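Local coordinates for protein glucose dehydrogenase (Serratia sp. FS14, PDB 7CDY) that belongs to the glucose/sorbosone dehydrogenase family, a group of beta-propeller proteins, and carries a bound calcium ion, at residues A[69-74]-A[97-102]; A[147-150]-A[154-157]. One frame throughout, in Å; residues are numbered along the deposited sequence.

Contact 1 of 2, residues A[69-74]-A[97-102]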
loop_
_atom_site.group_PDB
_atom_site.type_symbol
_atom_site.label_atom_id
_atom_site.label_comp_id
_atom_site.label_asym_id
_atom_site.label_seq_id
_atom_site.Cartn_x
_atom_site.Cartn_y
_atom_site.Cartn_z
ATOM N N PRO A 69 0.494 14.824 -6.713
ATOM C CA PRO A 69 0.263 14.842 -8.166
ATOM C C PRO A 69 0.932 16.018 -8.850
ATOM O O PRO A 69 1.411 15.879 -9.985
ATOM C CB PRO A 69 -1.269 14.897 -8.285
ATOM C CG PRO A 69 -1.773 14.316 -6.992
ATOM C CD PRO A 69 -0.761 14.694 -5.945
ATOM N N ASP A 70 1.036 17.161 -8.166
ATOM C CA ASP A 70 1.667 18.358 -8.714
ATOM C C ASP A 70 3.116 18.530 -8.265
ATOM O O ASP A 70 3.590 19.669 -8.175
ATOM C CB ASP A 70 0.844 19.613 -8.406
ATOM C CG ASP A 70 0.797 19.948 -6.920
ATOM O OD1 ASP A 70 1.373 19.204 -6.101
ATOM O OD2 ASP A 70 0.182 20.980 -6.556
ATOM N N PHE A 71 3.833 17.425 -8.019
ATOM C CA PHE A 71 5.209 17.500 -7.526
ATOM C C PHE A 71 6.091 18.408 -8.382
ATOM O O PHE A 71 6.947 19.118 -7.849
ATOM C CB PHE A 71 5.821 16.092 -7.430
ATOM C CG PHE A 71 7.280 16.091 -7.020
ATOM C CD1 PHE A 71 8.285 16.262 -7.963
ATOM C CD2 PHE A 71 7.642 15.961 -5.688
ATOM C CE1 PHE A 71 9.624 16.309 -7.588
ATOM C CE2 PHE A 71 8.986 15.993 -5.300
ATOM C CZ PHE A 71 9.976 16.175 -6.258
ATOM N N ALA A 72 5.931 18.371 -9.708
ATOM C CA ALA A 72 6.776 19.200 -10.565
ATOM C C ALA A 72 6.738 20.658 -10.126
ATOM O O ALA A 72 7.764 21.351 -10.144
ATOM C CB ALA A 72 6.343 19.069 -12.024
ATOM N N ALA A 73 5.571 21.128 -9.698
ATOM C CA ALA A 73 5.408 22.477 -9.172
ATOM C C ALA A 73 5.741 22.578 -7.682
ATOM O O ALA A 73 6.540 23.430 -7.280
ATOM C CB ALA A 73 3.977 22.963 -9.434
ATOM N N SER A 74 5.155 21.710 -6.842
ATOM C CA SER A 74 5.203 21.899 -5.391
ATOM C C SER A 74 6.371 21.189 -4.715
ATOM O O SER A 74 6.731 21.554 -3.591
ATOM C CB SER A 74 3.951 21.290 -4.737
ATOM O OG SER A 74 3.912 19.877 -5.012
ATOM N N GLY A 97 6.191 16.752 3.480
ATOM C CA GLY A 97 7.132 17.853 3.460
ATOM C C GLY A 97 7.449 18.215 2.028
ATOM O O GLY A 97 6.814 17.705 1.096
ATOM N N ARG A 98 8.412 19.110 1.824
ATOM C CA ARG A 98 8.818 19.505 0.485
ATOM C C ARG A 98 10.235 19.013 0.239
ATOM O O ARG A 98 11.142 19.317 1.023
ATOM C CB ARG A 98 8.757 21.025 0.321
ATOM C CG ARG A 98 9.135 21.477 -1.070
ATOM C CD ARG A 98 9.130 22.996 -1.205
ATOM N NE ARG A 98 9.405 23.411 -2.579
ATOM C CZ ARG A 98 10.624 23.604 -3.078
ATOM N NH1 ARG A 98 11.701 23.377 -2.321
ATOM N NH2 ARG A 98 10.764 23.992 -4.343
ATOM N N LEU A 99 10.432 18.277 -0.846
ATOM C CA LEU A 99 11.783 17.856 -1.189
ATOM C C LEU A 99 12.561 19.066 -1.696
ATOM O O LEU A 99 12.138 19.733 -2.647
ATOM C CB LEU A 99 11.756 16.746 -2.239
ATOM C CG LEU A 99 13.120 16.129 -2.586
ATOM C CD1 LEU A 99 13.753 15.519 -1.350
ATOM C CD2 LEU A 99 12.988 15.092 -3.687
ATOM N N SER A 100 13.693 19.353 -1.062
ATOM C CA SER A 100 14.452 20.544 -1.431
ATOM C C SER A 100 14.899 20.459 -2.889
ATOM O O SER A 100 15.021 19.383 -3.469
ATOM C CB SER A 100 15.669 20.718 -0.506
ATOM O OG SER A 100 16.551 19.596 -0.617
ATOM N N ASP A 101 15.177 21.630 -3.472
ATOM C CA ASP A 101 15.541 21.696 -4.886
ATOM C C ASP A 101 16.758 20.838 -5.207
ATOM O O ASP A 101 16.852 20.294 -6.312
ATOM C CB ASP A 101 15.837 23.147 -5.295
ATOM C CG ASP A 101 14.627 24.059 -5.198
ATOM O OD1 ASP A 101 13.497 23.569 -5.035
ATOM O OD2 ASP A 101 14.815 25.290 -5.298
ATOM N N ASP A 102 17.695 20.721 -4.269
ATOM C CA ASP A 102 18.901 19.930 -4.478
ATOM C C ASP A 102 18.763 18.460 -4.084
ATOM O O ASP A 102 19.755 17.726 -4.135
ATOM C CB ASP A 102 20.103 20.578 -3.773
ATOM C CG ASP A 102 19.973 20.595 -2.262
ATOM O OD1 ASP A 102 18.987 20.042 -1.718
ATOM O OD2 ASP A 102 20.865 21.170 -1.601
#
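Phe71 meets Leu99 through the edge of its ring: Phe71 CZ lies 4.1 Å from Leu99 CD2, which sits near the ring plane. CG of Phe71 is anti to the backbone N (chi1 176°), and this carries the ring out from the short helix 71-74 to Leu99; Val77 of strand 76-84 touches both side chains, so the pair belongs to a larger apolar cluster. Further on, Ser74 O is 3.5 Å from Arg98 CG and 3.4 Å from Arg98 NE, lying oblique to the guanidinium group. The Ser74 hydroxyl looks back along its own segment, OG donating to Asp70 OD1 at 2.8 Å from above the carboxylate plane. Arg98, extended from CG to NE, sends its far end to Asp101: Arg98 NH2 donates to the syn lone pair of Asp101 OD1 at 2.9 Å, the oxygen lying 13° out of the guanidinium plane. A second salt bridge, from NH1 to Glu107, probably limits guanidinium rotation too. Backbone bonds of Gly97 with Val77 pair strand 90-99 with strand 76-84, and a further one joins Leu99 to Arg75. The contact thus packs a one-turn helix, leading into strand 76-84, against the end of strand 90-99 in an antiparallel propeller sheet.

Contact 2 of 2, residues A[147-150]-A[154-157]; sequences RPTA and DKLQ
A long connection between strands 137-140 and 160-163, neighbours in one four-stranded antiparallel sheet of the beta-propeller, doubles back on itself here: the 3-10 turn 147-150 packs against the irregular segment 154-157. Thr149 supplies most of the surface on its side. Thr149 OG1 lies over the aliphatic part of Gln157, 3.0 Å from Gln157 CB and 3.2 Å from Gln157 CG, close spacings for an oxygen against carbon. With chi1 at 64°, OG1 is placed between the backbone N and the carbonyl carbon; its hydrogen bond is to the carbonyl oxygen of Gln146, just before the turn. The methyl serves a different neighbour, Thr149 CG2 standing 4.0 Å from Lys155 CD, where the two side chains cross at about a right angle. Lys155 is extended beyond CG, which takes its ammonium past this methyl to a salt bridge with Glu152 in the short link between the segments. The amide end of Gln157 turns to other partners: NE2 donates to Pro117 O and to Asn144 OD1, so two acceptors grip this buried nitrogen. The backbones come nearest at Ala150 and Gln157, whose CA atoms are 5.2 Å apart. A CA-H...O contact also reaches Gln157 O from the turn, Ala150 CA lying 3.4 Å away with 172° at the hydrogen.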
loop_
_atom_site.group_PDB
_atom_site.type_symbol
_atom_site.label_atom_id
_atom_site.label_comp_id
_atom_site.label_asym_id
_atom_site.label_seq_id
_atom_site.Cartn_x
_atom_site.Cartn_y
_atom_site.Cartn_z
ATOM N N ARG A 147 -8.256 -7.843 15.886
ATOM C CA ARG A 147 -9.187 -8.187 14.808
ATOM C C ARG A 147 -10.538 -7.479 14.879
ATOM O O ARG A 147 -10.975 -6.931 13.852
ATOM C CB ARG A 147 -9.345 -9.713 14.689
ATOM C CG ARG A 147 -8.063 -10.492 14.368
ATOM C CD ARG A 147 -8.341 -11.998 14.191
ATOM N NE ARG A 147 -9.004 -12.532 15.375
ATOM C CZ ARG A 147 -8.358 -13.054 16.411
ATOM N NH1 ARG A 147 -9.036 -13.464 17.472
ATOM N NH2 ARG A 147 -7.035 -13.172 16.388
ATOM N N PRO A 148 -11.250 -7.457 16.015
ATOM C CA PRO A 148 -12.601 -6.871 16.010
ATOM C C PRO A 148 -12.631 -5.383 15.729
ATOM O O PRO A 148 -13.689 -4.871 15.338
ATOM C CB PRO A 148 -13.131 -7.166 17.424
ATOM C CG PRO A 148 -12.238 -8.211 17.978
ATOM C CD PRO A 148 -10.905 -8.026 17.328
ATOM N N THR A 149 -11.514 -4.672 15.906
ATOM C CA THR A 149 -11.552 -3.223 15.741
ATOM C C THR A 149 -11.817 -2.803 14.298
ATOM O O THR A 149 -12.264 -1.673 14.072
ATOM C CB THR A 149 -10.275 -2.561 16.280
ATOM O OG1 THR A 149 -9.142 -2.987 15.504
ATOM C CG2 THR A 149 -10.061 -2.901 17.751
ATOM N N ALA A 150 -11.603 -3.695 13.321
ATOM C CA ALA A 150 -11.906 -3.354 11.932
ATOM C C ALA A 150 -13.388 -3.060 11.734
ATOM O O ALA A 150 -13.754 -2.300 10.832
ATOM C CB ALA A 150 -11.451 -4.481 10.992
ATOM N N ASP A 154 -15.882 3.741 15.454
ATOM C CA ASP A 154 -15.190 4.815 16.153
ATOM C C ASP A 154 -13.679 4.613 16.214
ATOM O O ASP A 154 -12.990 5.378 16.893
ATOM C CB ASP A 154 -15.777 5.010 17.557
ATOM C CG ASP A 154 -15.669 3.768 18.424
ATOM O OD1 ASP A 154 -15.562 2.646 17.884
ATOM O OD2 ASP A 154 -15.713 3.918 19.665
ATOM N N LYS A 155 -13.148 3.608 15.514
ATOM C CA LYS A 155 -11.723 3.299 15.530
ATOM C C LYS A 155 -11.178 3.291 14.110
ATOM O O LYS A 155 -11.843 2.822 13.185
ATOM C CB LYS A 155 -11.471 1.958 16.224
ATOM C CG LYS A 155 -11.787 2.054 17.717
ATOM C CD LYS A 155 -11.446 0.816 18.497
ATOM C CE LYS A 155 -11.910 0.984 19.942
ATOM N NZ LYS A 155 -12.093 -0.325 20.615
ATOM N N LEU A 156 -9.959 3.804 13.934
ATOM C CA LEU A 156 -9.352 3.898 12.611
ATOM C C LEU A 156 -8.576 2.640 12.212
ATOM O O LEU A 156 -7.830 2.655 11.225
ATOM C CB LEU A 156 -8.523 5.178 12.500
ATOM C CG LEU A 156 -9.414 6.419 12.496
ATOM C CD1 LEU A 156 -8.589 7.661 12.758
ATOM C CD2 LEU A 156 -10.175 6.552 11.185
ATOM N N GLN A 157 -8.786 1.542 12.916
ATOM C CA GLN A 157 -8.217 0.254 12.556
ATOM C C GLN A 157 -9.016 -0.387 11.432
ATOM O O GLN A 157 -10.251 -0.406 11.462
ATOM C CB GLN A 157 -8.300 -0.671 13.770
ATOM C CG GLN A 157 -7.137 -0.553 14.732
ATOM C CD GLN A 157 -7.146 0.758 15.483
ATOM O OE1 GLN A 157 -8.216 1.299 15.820
ATOM N NE2 GLN A 157 -5.957 1.288 15.745
#

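In the fold
Contacts 1 and 2 are separate packing sites, one at the end of strand 90-99 and one in a loop between two strands of another sheet: their centres are 34 Å apart and their nearest atoms about 20 Å, so neither touches the other. They also follow in series along the chain, 69-74 with 97-102 closing before 147-150 with 154-157 opens. Their centres lie about 22 Å and 18 Å from the centre of the chain; contact 2 is buried, contact 1 partly so. Contact 2 is the one placed near the metal, the side chain of Ala150 lying about 9 Å from the bound calcium ion. It thus neighbours the calcium site, to which Glu217 and Tyr227 belong.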